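Local coordinates for protein interleukin-20 receptor subunit beta (Homo sapiens, PDB 6DF3) that pairs with IL20RA or IL22RA1 in cell-surface receptors, the first for interleukins 19, 20 and 24 and the second for interleukins 20 and 24, at residues H16-S21 with Y75-R80; T12-L17 with K176-Y181. The protein carries 1 engineered substitution. One frame throughout, in Å; residues are numbered along the deposited sequence.

Interaction 1: residues H16-S21 with Y75-R80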
# COMPACT_ATOMS: atom_id res chain seq x y z
N HIS C 16 -4.92 2.91 19.05
CA HIS C 16 -4.13 3.44 20.16
C HIS C 16 -4.69 4.72 20.73
O HIS C 16 -4.70 5.77 20.07
CB HIS C 16 -2.68 3.64 19.76
CG HIS C 16 -2.20 2.69 18.73
ND1 HIS C 16 -2.19 1.33 18.92
CD2 HIS C 16 -1.68 2.92 17.48
CE1 HIS C 16 -1.78 0.74 17.79
NE2 HIS C 16 -1.45 1.69 16.90
N LEU C 17 -5.06 4.64 22.01
CA LEU C 17 -5.64 5.74 22.77
C LEU C 17 -4.64 6.31 23.78
O LEU C 17 -4.25 5.61 24.67
CB LEU C 17 -6.87 5.23 23.55
CG LEU C 17 -8.28 5.63 23.23
CD1 LEU C 17 -9.28 5.23 24.37
CD2 LEU C 17 -8.37 7.13 22.99
N LEU C 18 -4.23 7.56 23.63
CA LEU C 18 -3.43 8.23 24.67
C LEU C 18 -4.41 8.81 25.68
O LEU C 18 -5.49 9.23 25.26
CB LEU C 18 -2.56 9.32 24.06
CG LEU C 18 -1.72 10.17 25.04
CD1 LEU C 18 -0.67 9.26 25.64
CD2 LEU C 18 -1.08 11.34 24.32
N MET C 19 -4.06 8.78 26.98
CA MET C 19 -5.02 9.11 28.13
C MET C 19 -4.22 9.76 29.20
O MET C 19 -3.05 9.49 29.32
CB MET C 19 -5.72 7.91 28.78
CG MET C 19 -6.55 7.09 27.80
SD MET C 19 -7.24 5.49 28.38
CE MET C 19 -5.94 4.93 29.49
N TRP C 20 -4.87 10.65 29.93
CA TRP C 20 -4.24 11.39 31.00
C TRP C 20 -5.33 11.78 32.00
O TRP C 20 -6.51 11.68 31.68
CB TRP C 20 -3.45 12.59 30.44
CG TRP C 20 -4.25 13.50 29.54
CD1 TRP C 20 -4.98 14.54 29.94
CD2 TRP C 20 -4.41 13.43 28.12
NE1 TRP C 20 -5.59 15.15 28.89
CE2 TRP C 20 -5.26 14.49 27.74
CE3 TRP C 20 -3.92 12.59 27.13
CZ2 TRP C 20 -5.64 14.73 26.41
CZ3 TRP C 20 -4.31 12.81 25.79
CH2 TRP C 20 -5.15 13.89 25.45
N SER C 21 -4.95 12.19 33.21
CA SER C 21 -5.91 12.74 34.16
C SER C 21 -6.25 14.18 33.75
O SER C 21 -5.39 14.91 33.31
CB SER C 21 -5.36 12.81 35.58
OG SER C 21 -4.77 11.59 35.94
N TYR C 75 7.46 5.18 19.89
CA TYR C 75 7.03 6.54 19.70
C TYR C 75 6.97 7.25 21.08
O TYR C 75 6.48 6.69 22.04
CB TYR C 75 5.60 6.57 19.08
CG TYR C 75 5.54 6.51 17.61
CD1 TYR C 75 5.67 5.30 16.96
CD2 TYR C 75 5.36 7.67 16.84
CE1 TYR C 75 5.63 5.21 15.55
CE2 TYR C 75 5.34 7.60 15.43
CZ TYR C 75 5.47 6.37 14.77
OH TYR C 75 5.38 6.20 13.38
N ASN C 76 7.47 8.46 21.14
CA ASN C 76 7.25 9.38 22.19
C ASN C 76 6.01 10.16 21.91
O ASN C 76 5.75 10.52 20.77
CB ASN C 76 8.43 10.36 22.31
CG ASN C 76 9.75 9.66 22.52
OD1 ASN C 76 9.81 8.58 23.07
ND2 ASN C 76 10.82 10.27 22.02
N LEU C 77 5.31 10.49 22.96
CA LEU C 77 4.08 11.27 22.91
C LEU C 77 4.14 12.29 24.07
O LEU C 77 4.70 12.01 25.11
CB LEU C 77 2.93 10.32 23.08
CG LEU C 77 2.63 9.43 21.86
CD1 LEU C 77 1.82 8.24 22.33
CD2 LEU C 77 1.83 10.26 20.88
N ARG C 78 3.67 13.50 23.82
CA ARG C 78 3.53 14.49 24.86
C ARG C 78 2.25 15.27 24.73
O ARG C 78 1.71 15.46 23.65
CB ARG C 78 4.71 15.43 24.83
CG ARG C 78 4.83 16.26 23.58
CD ARG C 78 6.03 17.22 23.69
NE ARG C 78 5.99 18.21 22.64
CZ ARG C 78 6.94 19.13 22.47
NH1 ARG C 78 7.97 19.22 23.28
NH2 ARG C 78 6.85 19.96 21.46
N VAL C 79 1.78 15.78 25.84
CA VAL C 79 0.48 16.46 25.85
C VAL C 79 0.52 17.70 26.72
O VAL C 79 1.25 17.75 27.70
CB VAL C 79 -0.61 15.52 26.33
CG1 VAL C 79 -0.35 15.11 27.78
CG2 VAL C 79 -2.00 16.17 26.20
N ARG C 80 -0.23 18.72 26.36
CA ARG C 80 -0.32 19.88 27.24
C ARG C 80 -1.72 20.42 27.26
O ARG C 80 -2.54 20.08 26.41
CB ARG C 80 0.67 20.96 26.80
CG ARG C 80 0.27 21.77 25.56
CD ARG C 80 1.26 22.87 25.22
NE ARG C 80 0.99 23.36 23.87
CZ ARG C 80 1.73 24.25 23.21
NH1 ARG C 80 2.78 24.82 23.77
NH2 ARG C 80 1.38 24.57 21.96
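Leu18 CA and Leu77 CA stand 8.3 Å apart and Trp20 CA and Val79 CA 8.6 Å; the pairs advance together, the backbones running roughly the same way, and no hydrogen bond joins them. This is the core spacing of a fibronectin type III sandwich: strand 15-19 belongs to the three-stranded sheet of the N-terminal domain, strand 74-83 to its four-stranded sheet, and all four residues direct their side chains inward. The indole of Trp20, whose CG sits between backbone N and carbonyl carbon (chi1 53°), turns one face to Val79. Val79 CG2 lies over the six-membered ring in a CH-pi contact, 5° from the ring normal, and its nearest ring atom is Trp20 CZ2 at 3.9 Å. Replacing Trp20 with an alanine is likely to open a gap over Val79 and leave its CG2 methyl without the aromatic face it packs on. Tyr32 meets the same indole edge-to-face, while Val9 and Val34 add apolar surface around Leu18. At the ring's rim, in its plane, Leu18 CG comes within 3.8 Å of Trp20 CZ3, while Leu18 CD1 reaches Leu77 CD1 at 4.3 Å.

Interaction 2: residues T12-L17 with K176-Y181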
# COMPACT_ATOMS: atom_id res chain seq x y z
N THR C 12 -5.63 -1.39 21.93
CA THR C 12 -6.52 -2.51 21.77
C THR C 12 -6.75 -2.75 20.26
O THR C 12 -7.23 -1.82 19.57
CB THR C 12 -7.90 -2.16 22.36
OG1 THR C 12 -7.73 -1.88 23.73
CG2 THR C 12 -8.76 -3.35 22.26
N ASN C 13 -6.44 -3.97 19.80
CA ASN C 13 -6.61 -4.37 18.36
C ASN C 13 -6.16 -3.26 17.35
O ASN C 13 -6.95 -2.77 16.52
CB ASN C 13 -8.06 -4.77 18.13
CG ASN C 13 -8.38 -6.11 18.74
OD1 ASN C 13 -7.50 -6.97 18.88
ND2 ASN C 13 -9.61 -6.27 19.15
N MET C 14 -4.93 -2.80 17.52
CA MET C 14 -4.34 -1.70 16.69
C MET C 14 -5.01 -0.37 16.72
O MET C 14 -4.69 0.49 15.93
CB MET C 14 -4.13 -2.14 15.23
CG MET C 14 -3.20 -3.32 15.14
SD MET C 14 -1.41 -2.98 15.54
CE MET C 14 -0.91 -2.20 13.99
N LYS C 15 -5.90 -0.13 17.69
CA LYS C 15 -6.39 1.23 17.99
C LYS C 15 -5.65 1.80 19.21
O LYS C 15 -5.74 1.23 20.32
CB LYS C 15 -7.88 1.18 18.30
CG LYS C 15 -8.44 2.57 18.45
CD LYS C 15 -9.90 2.53 18.91
CE LYS C 15 -10.44 3.95 18.99
NZ LYS C 15 -11.57 4.06 19.94
N HIS C 16 -4.92 2.91 19.05
CA HIS C 16 -4.13 3.44 20.16
C HIS C 16 -4.69 4.72 20.73
O HIS C 16 -4.70 5.77 20.07
CB HIS C 16 -2.68 3.64 19.76
CG HIS C 16 -2.20 2.69 18.73
ND1 HIS C 16 -2.19 1.33 18.92
CD2 HIS C 16 -1.68 2.92 17.48
CE1 HIS C 16 -1.78 0.74 17.79
NE2 HIS C 16 -1.45 1.69 16.90
N LEU C 17 -5.06 4.64 22.01
CA LEU C 17 -5.64 5.74 22.77
C LEU C 17 -4.64 6.31 23.78
O LEU C 17 -4.25 5.61 24.67
CB LEU C 17 -6.87 5.23 23.55
CG LEU C 17 -8.28 5.63 23.23
CD1 LEU C 17 -9.28 5.23 24.37
CD2 LEU C 17 -8.37 7.13 22.99
N LYS C 176 0.08 -8.51 10.19
CA LYS C 176 1.37 -8.49 9.48
C LYS C 176 2.36 -7.42 10.02
O LYS C 176 3.52 -7.72 10.24
CB LYS C 176 1.13 -8.29 8.00
CG LYS C 176 2.36 -8.55 7.15
CD LYS C 176 2.05 -8.48 5.67
CE LYS C 176 1.29 -9.72 5.22
NZ LYS C 176 1.14 -9.65 3.74
N ALA C 177 1.88 -6.20 10.30
CA ALA C 177 2.73 -5.12 10.79
C ALA C 177 3.54 -5.39 12.07
O ALA C 177 4.57 -4.71 12.29
CB ALA C 177 1.93 -3.89 11.02
N ILE C 178 3.08 -6.36 12.89
CA ILE C 178 3.75 -6.71 14.15
C ILE C 178 4.14 -8.20 14.27
O ILE C 178 4.90 -8.55 15.18
CB ILE C 178 2.87 -6.23 15.34
CG1 ILE C 178 1.57 -7.02 15.44
CG2 ILE C 178 2.52 -4.76 15.15
CD1 ILE C 178 0.58 -6.45 16.45
N GLY C 179 3.66 -9.04 13.36
CA GLY C 179 4.10 -10.42 13.30
C GLY C 179 3.41 -11.30 14.33
O GLY C 179 3.92 -12.36 14.67
N ARG C 180 2.22 -10.89 14.77
CA ARG C 180 1.55 -11.50 15.91
C ARG C 180 0.17 -11.97 15.51
O ARG C 180 -0.46 -11.35 14.67
CB ARG C 180 1.48 -10.54 17.11
CG ARG C 180 2.83 -10.32 17.79
CD ARG C 180 2.73 -9.35 18.98
NE ARG C 180 1.59 -9.72 19.82
CZ ARG C 180 0.72 -8.90 20.43
NH1 ARG C 180 0.78 -7.58 20.34
NH2 ARG C 180 -0.26 -9.46 21.13
N TYR C 181 -0.22 -13.11 16.10
CA TYR C 181 -1.58 -13.67 16.08
C TYR C 181 -2.18 -13.52 17.48
O TYR C 181 -1.41 -13.57 18.49
CB TYR C 181 -1.56 -15.19 15.77
CG TYR C 181 -0.84 -15.59 14.48
CD1 TYR C 181 0.58 -15.67 14.44
CD2 TYR C 181 -1.57 -15.88 13.31
CE1 TYR C 181 1.26 -15.99 13.26
CE2 TYR C 181 -0.90 -16.23 12.11
CZ TYR C 181 0.51 -16.29 12.09
OH TYR C 181 1.19 -16.60 10.93
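Met14 is bent at both chi2 (-70°) and chi3 (-78°), a folded shape that brings its sulfur and terminal methyl up to Ile178, whose CG1 lies between backbone N and carbonyl carbon (chi1 68°). The two side chains lie alongside each other, pointing opposite ways. Met14 SD is 4.1 Å from Ile178 CD1; the isoleucine's other branch, Ile178 CG2, is 4.3 Å from Met14 SD, so both methyls lie beside the sulfur. The Met14 CE methyl meets the residue before the isoleucine, Ala177, at its CB, 4.4 Å away. The contact is small and wholly apolar, with backbones well separated: Met14 CA and Ala177 CA are 9.8 Å apart.

Met14 is presented by a type I' beta turn from Thr12 to Lys15, the tight end of a hairpin. It is closed in both directions, Lys15 N donating to Thr12 O at 2.9 Å and Thr12 N to Lys15 O at 3.1 Å. The turn also brings Met14 O over one face of the His16 ring, offset toward its rim. Across the contact, Gly179 and Arg180 form a G1 beta bulge opposite Val175, and the positive phi of Gly179 suits a residue without a side chain.

Here the two fibronectin type III domains meet at their elbow. The linker touches both sides: Thr102 OG1 is hydrogen-bonded to Met14 N, and Arg180 NH1 to the carbonyl oxygens of Thr102 and of Gln100, an engineered residue. The turn joining strands 8-12 and 15-19 of the first domain thus rests against the turn between strands 167-175 and 180-189 of the second, with Val175 also touching Met14.

Overall arrangement
Both interactions draw on strand 15-19 and share His16 and Leu17, yet neither of these two residues makes a contact across either pair of segments. The centres of interactions 1 and 2 lie about 18 Å apart. Interaction 1 packs part of the core of the N-terminal domain, its centre about 16 Å from that of the chain; interaction 2, about 5 Å from the chain centre, joins this domain to the second one. The hairpin therefore links intradomain packing to the interdomain elbow. Tyr75 in 75-80 and Lys176 in 176-181 each approach a chain of another protein, consistent with the elbow region facing a partner in the receptor complex.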